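Long-range contact in putative TetR-family transcriptional regulator (Streptomyces coelicolor, PDB 2HXO), which probably binds operator DNA through an N-terminal helix-turn-helix and regulates transcription, as TetR-family proteins do: residues Q88-D100 with D214-L226. Residues are numbered along the deposited sequence; the frame is centred on the assembly and turned at random.
Sequences QDAVRAVALGLWD and DREQFLAGITLVL
Trp99 lays the six-membered part of its indole over the ring of Phe218 in an offset stack, centroids 4.6 Å apart and planes tilted by 30°. Both residues hold CG anti to the backbone N, and the two side chains run in opposite senses alongside one another, so that the rings overlap off-centre. Phe218 CB also sits over the indole face, a CH-pi contact, while CE2 at the rim of Phe218 lies 3.2 Å from Ala95 O. On the partly exposed flank, Arg215 reaches Asp100 with its guanidinium nearly coplanar with the carboxylate: NH2 meets the syn lone pair of OD2 at 3.1 Å, and NE adds a weak bond to OD1. Leu96 CD2 covers one face of that guanidinium and also packs against Leu219 CD2. Farther along, NE (3.0 Å) and NH2 (3.2 Å) of extended Arg92 converge on Thr223 OG1, which lies in the guanidinium plane; the hydroxyl in turn donates to Leu219 O. Asp89 OD1 forms a salt bridge with Arg92 NH1. Helix 146-166 backs Phe218 and Ile222, and helix 214-230 also packs on the second subunit. Segments 88-100 and 214-226 run broadly antiparallel, at 139°, within the all-helical C-terminal domain of a TetR-family dimer.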
loop_
_atom_site.group_PDB
_atom_site.type_symbol
_atom_site.label_atom_id
_atom_site.label_comp_id
_atom_site.label_asym_id
_atom_site.label_seq_id
_atom_site.Cartn_x
_atom_site.Cartn_y
_atom_site.Cartn_z
ATOM N N GLN A 88 12.231 -1.903 -18.552
ATOM C CA GLN A 88 10.841 -2.058 -18.146
ATOM C C GLN A 88 10.514 -3.484 -17.709
ATOM O O GLN A 88 9.792 -3.677 -16.720
ATOM C CB GLN A 88 9.904 -1.592 -19.269
ATOM C CG GLN A 88 9.828 -0.063 -19.408
ATOM C CD GLN A 88 10.926 0.546 -20.293
ATOM O OE1 GLN A 88 12.007 -0.032 -20.473
ATOM N NE2 GLN A 88 10.651 1.732 -20.839
ATOM N N ASP A 89 11.048 -4.471 -18.435
ATOM C CA ASP A 89 10.842 -5.878 -18.105
ATOM C C ASP A 89 11.504 -6.176 -16.777
ATOM O O ASP A 89 10.941 -6.884 -15.943
ATOM C CB ASP A 89 11.475 -6.808 -19.150
ATOM C CG ASP A 89 10.830 -6.697 -20.490
ATOM O OD1 ASP A 89 9.595 -6.749 -20.538
ATOM O OD2 ASP A 89 11.550 -6.567 -21.503
ATOM N N ALA A 90 12.715 -5.653 -16.600
ATOM C CA ALA A 90 13.458 -5.878 -15.378
ATOM C C ALA A 90 12.653 -5.333 -14.187
ATOM O O ALA A 90 12.547 -5.981 -13.147
ATOM C CB ALA A 90 14.823 -5.221 -15.471
ATOM N N VAL A 91 12.058 -4.156 -14.346
ATOM C CA VAL A 91 11.264 -3.600 -13.261
ATOM C C VAL A 91 10.076 -4.527 -12.974
ATOM O O VAL A 91 9.715 -4.748 -11.814
ATOM C CB VAL A 91 10.766 -2.170 -13.594
ATOM C CG1 VAL A 91 9.691 -1.763 -12.624
ATOM C CG2 VAL A 91 11.937 -1.195 -13.534
ATOM N N ARG A 92 9.468 -5.064 -14.025
ATOM C CA ARG A 92 8.359 -5.993 -13.840
ATOM C C ARG A 92 8.789 -7.250 -13.095
ATOM O O ARG A 92 8.034 -7.757 -12.261
ATOM C CB ARG A 92 7.757 -6.386 -15.180
ATOM C CG ARG A 92 6.934 -5.285 -15.811
ATOM C CD ARG A 92 6.347 -5.761 -17.143
ATOM N NE ARG A 92 5.837 -4.626 -17.878
ATOM C CZ ARG A 92 6.485 -4.017 -18.860
ATOM N NH1 ARG A 92 7.675 -4.451 -19.253
ATOM N NH2 ARG A 92 5.955 -2.934 -19.407
ATOM N N ALA A 93 9.989 -7.750 -13.389
ATOM C CA ALA A 93 10.497 -8.946 -12.719
ATOM C C ALA A 93 10.690 -8.621 -11.243
ATOM O O ALA A 93 10.388 -9.443 -10.379
ATOM C CB ALA A 93 11.822 -9.395 -13.333
ATOM N N VAL A 94 11.189 -7.425 -10.946
ATOM C CA VAL A 94 11.370 -7.049 -9.551
ATOM C C VAL A 94 10.017 -6.998 -8.852
ATOM O O VAL A 94 9.859 -7.548 -7.768
ATOM C CB VAL A 94 12.038 -5.679 -9.398
ATOM C CG1 VAL A 94 12.010 -5.266 -7.925
ATOM C CG2 VAL A 94 13.465 -5.747 -9.898
ATOM N N ALA A 95 9.042 -6.354 -9.486
ATOM C CA ALA A 95 7.700 -6.213 -8.921
ATOM C C ALA A 95 6.982 -7.563 -8.741
ATOM O O ALA A 95 6.338 -7.798 -7.714
ATOM C CB ALA A 95 6.865 -5.276 -9.803
ATOM N N LEU A 96 7.083 -8.447 -9.731
ATOM C CA LEU A 96 6.448 -9.765 -9.615
ATOM C C LEU A 96 7.125 -10.577 -8.521
ATOM O O LEU A 96 6.469 -11.329 -7.805
ATOM C CB LEU A 96 6.523 -10.531 -10.933
ATOM C CG LEU A 96 5.611 -9.966 -12.018
ATOM C CD1 LEU A 96 5.794 -10.768 -13.302
ATOM C CD2 LEU A 96 4.161 -10.006 -11.536
ATOM N N GLY A 97 8.442 -10.430 -8.402
ATOM C CA GLY A 97 9.164 -11.133 -7.356
ATOM C C GLY A 97 8.568 -10.696 -6.027
ATOM O O GLY A 97 8.285 -11.528 -5.170
ATOM N N LEU A 98 8.355 -9.392 -5.852
ATOM C CA LEU A 98 7.782 -8.899 -4.605
ATOM C C LEU A 98 6.331 -9.356 -4.446
ATOM O O LEU A 98 5.922 -9.786 -3.374
ATOM C CB LEU A 98 7.868 -7.367 -4.543
ATOM C CG LEU A 98 9.282 -6.809 -4.325
ATOM C CD1 LEU A 98 9.254 -5.296 -4.354
ATOM C CD2 LEU A 98 9.833 -7.317 -2.984
ATOM N N TRP A 99 5.552 -9.260 -5.519
ATOM C CA TRP A 99 4.154 -9.673 -5.486
ATOM C C TRP A 99 4.013 -11.149 -5.100
ATOM O O TRP A 99 3.226 -11.495 -4.215
ATOM C CB TRP A 99 3.505 -9.432 -6.852
ATOM C CG TRP A 99 2.151 -10.087 -7.004
ATOM C CD1 TRP A 99 1.899 -11.398 -7.336
ATOM C CD2 TRP A 99 0.869 -9.455 -6.879
ATOM N NE1 TRP A 99 0.542 -11.609 -7.434
ATOM C CE2 TRP A 99 -0.111 -10.436 -7.159
ATOM C CE3 TRP A 99 0.456 -8.157 -6.564
ATOM C CZ2 TRP A 99 -1.480 -10.153 -7.136
ATOM C CZ3 TRP A 99 -0.906 -7.876 -6.539
ATOM C CH2 TRP A 99 -1.856 -8.869 -6.826
ATOM N N ASP A 100 4.771 -12.017 -5.766
ATOM C CA ASP A 100 4.714 -13.441 -5.474
ATOM C C ASP A 100 5.222 -13.757 -4.069
ATOM O O ASP A 100 4.695 -14.649 -3.391
ATOM C CB ASP A 100 5.517 -14.238 -6.509
ATOM C CG ASP A 100 4.878 -14.209 -7.893
ATOM O OD1 ASP A 100 3.650 -13.964 -7.980
ATOM O OD2 ASP A 100 5.595 -14.438 -8.892
ATOM N N ASP A 214 -6.000 -10.378 -10.377
ATOM C CA ASP A 214 -5.204 -9.445 -9.594
ATOM C C ASP A 214 -3.786 -9.300 -10.150
ATOM O O ASP A 214 -3.296 -8.188 -10.326
ATOM C CB ASP A 214 -5.137 -9.913 -8.137
ATOM C CG ASP A 214 -6.508 -10.041 -7.501
ATOM O OD1 ASP A 214 -7.164 -8.997 -7.280
ATOM O OD2 ASP A 214 -6.935 -11.187 -7.226
ATOM N N ARG A 215 -3.143 -10.430 -10.425
ATOM C CA ARG A 215 -1.779 -10.453 -10.938
ATOM C C ARG A 215 -1.624 -9.626 -12.214
ATOM O O ARG A 215 -0.670 -8.855 -12.355
ATOM C CB ARG A 215 -1.346 -11.904 -11.184
ATOM C CG ARG A 215 0.152 -12.128 -11.455
ATOM C CD ARG A 215 0.509 -13.579 -11.127
ATOM N NE ARG A 215 1.936 -13.813 -10.908
ATOM C CZ ARG A 215 2.855 -13.811 -11.872
ATOM N NH1 ARG A 215 2.500 -13.584 -13.131
ATOM N NH2 ARG A 215 4.131 -14.044 -11.573
ATOM N N GLU A 216 -2.557 -9.788 -13.145
ATOM C CA GLU A 216 -2.499 -9.032 -14.389
ATOM C C GLU A 216 -2.752 -7.555 -14.116
ATOM O O GLU A 216 -2.168 -6.681 -14.760
ATOM C CB GLU A 216 -3.522 -9.571 -15.387
ATOM C CG GLU A 216 -3.133 -10.937 -15.952
ATOM C CD GLU A 216 -1.691 -10.973 -16.452
ATOM O OE1 GLU A 216 -1.388 -10.298 -17.465
ATOM O OE2 GLU A 216 -0.856 -11.673 -15.824
ATOM N N GLN A 217 -3.635 -7.276 -13.169
ATOM C CA GLN A 217 -3.930 -5.902 -12.810
ATOM C C GLN A 217 -2.615 -5.285 -12.330
ATOM O O GLN A 217 -2.217 -4.201 -12.764
ATOM C CB GLN A 217 -4.963 -5.863 -11.680
ATOM C CG GLN A 217 -5.221 -4.461 -11.145
ATOM C CD GLN A 217 -5.706 -3.537 -12.237
ATOM O OE1 GLN A 217 -6.696 -3.837 -12.901
ATOM N NE2 GLN A 217 -5.007 -2.408 -12.438
ATOM N N PHE A 218 -1.951 -6.004 -11.433
ATOM C CA PHE A 218 -0.683 -5.593 -10.867
ATOM C C PHE A 218 0.311 -5.185 -11.947
ATOM O O PHE A 218 0.850 -4.076 -11.913
ATOM C CB PHE A 218 -0.104 -6.734 -10.036
ATOM C CG PHE A 218 1.181 -6.379 -9.332
ATOM C CD1 PHE A 218 1.210 -5.355 -8.386
ATOM C CD2 PHE A 218 2.365 -7.054 -9.628
ATOM C CE1 PHE A 218 2.395 -5.004 -7.742
ATOM C CE2 PHE A 218 3.556 -6.709 -8.991
ATOM C CZ PHE A 218 3.567 -5.674 -8.039
ATOM N N LEU A 219 0.542 -6.074 -12.912
ATOM C CA LEU A 219 1.469 -5.811 -14.012
ATOM C C LEU A 219 1.043 -4.664 -14.919
ATOM O O LEU A 219 1.891 -3.964 -15.469
ATOM C CB LEU A 219 1.663 -7.065 -14.866
ATOM C CG LEU A 219 2.486 -8.195 -14.247
ATOM C CD1 LEU A 219 2.608 -9.343 -15.248
ATOM C CD2 LEU A 219 3.870 -7.669 -13.860
ATOM N N ALA A 220 -0.263 -4.485 -15.090
ATOM C CA ALA A 220 -0.781 -3.402 -15.931
ATOM C C ALA A 220 -0.536 -2.071 -15.225
ATOM O O ALA A 220 -0.136 -1.091 -15.859
ATOM C CB ALA A 220 -2.272 -3.589 -16.186
ATOM N N GLY A 221 -0.760 -2.045 -13.913
ATOM C CA GLY A 221 -0.539 -0.825 -13.150
ATOM C C GLY A 221 0.925 -0.399 -13.164
ATOM O O GLY A 221 1.233 0.783 -13.347
ATOM N N ILE A 222 1.828 -1.361 -12.980
ATOM C CA ILE A 222 3.256 -1.075 -12.980
ATOM C C ILE A 222 3.634 -0.554 -14.370
ATOM O O ILE A 222 4.391 0.414 -14.495
ATOM C CB ILE A 222 4.083 -2.356 -12.594
ATOM C CG1 ILE A 222 5.464 -1.952 -12.079
ATOM C CG2 ILE A 222 4.268 -3.271 -13.790
ATOM C CD1 ILE A 222 5.451 -1.173 -10.779
ATOM N N THR A 223 3.072 -1.164 -15.412
ATOM C CA THR A 223 3.350 -0.734 -16.792
ATOM C C THR A 223 2.876 0.709 -17.022
ATOM O O THR A 223 3.531 1.502 -17.719
ATOM C CB THR A 223 2.694 -1.717 -17.785
ATOM O OG1 THR A 223 3.318 -3.002 -17.619
ATOM C CG2 THR A 223 2.858 -1.256 -19.221
ATOM N N LEU A 224 1.741 1.043 -16.421
ATOM C CA LEU A 224 1.180 2.393 -16.497
ATOM C C LEU A 224 2.163 3.386 -15.843
ATOM O O LEU A 224 2.435 4.455 -16.381
ATOM C CB LEU A 224 -0.152 2.423 -15.744
ATOM C CG LEU A 224 -1.409 2.956 -16.417
ATOM C CD1 LEU A 224 -1.366 2.747 -17.921
ATOM C CD2 LEU A 224 -2.605 2.258 -15.781
ATOM N N VAL A 225 2.709 3.023 -14.687
ATOM C CA VAL A 225 3.671 3.892 -14.022
ATOM C C VAL A 225 4.932 4.006 -14.882
ATOM O O VAL A 225 5.467 5.100 -15.065
ATOM C CB VAL A 225 4.063 3.359 -12.613
ATOM C CG1 VAL A 225 5.046 4.326 -11.948
ATOM C CG2 VAL A 225 2.815 3.214 -11.742
ATOM N N LEU A 226 5.412 2.873 -15.400
ATOM C CA LEU A 226 6.612 2.856 -16.249
ATOM C C LEU A 226 6.432 3.733 -17.484
ATOM O O LEU A 226 7.358 4.383 -17.913
ATOM C CB LEU A 226 6.967 1.417 -16.660
ATOM C CG LEU A 226 7.499 0.538 -15.526
ATOM C CD1 LEU A 226 7.473 -0.935 -15.945
ATOM C CD2 LEU A 226 8.907 0.994 -15.144
#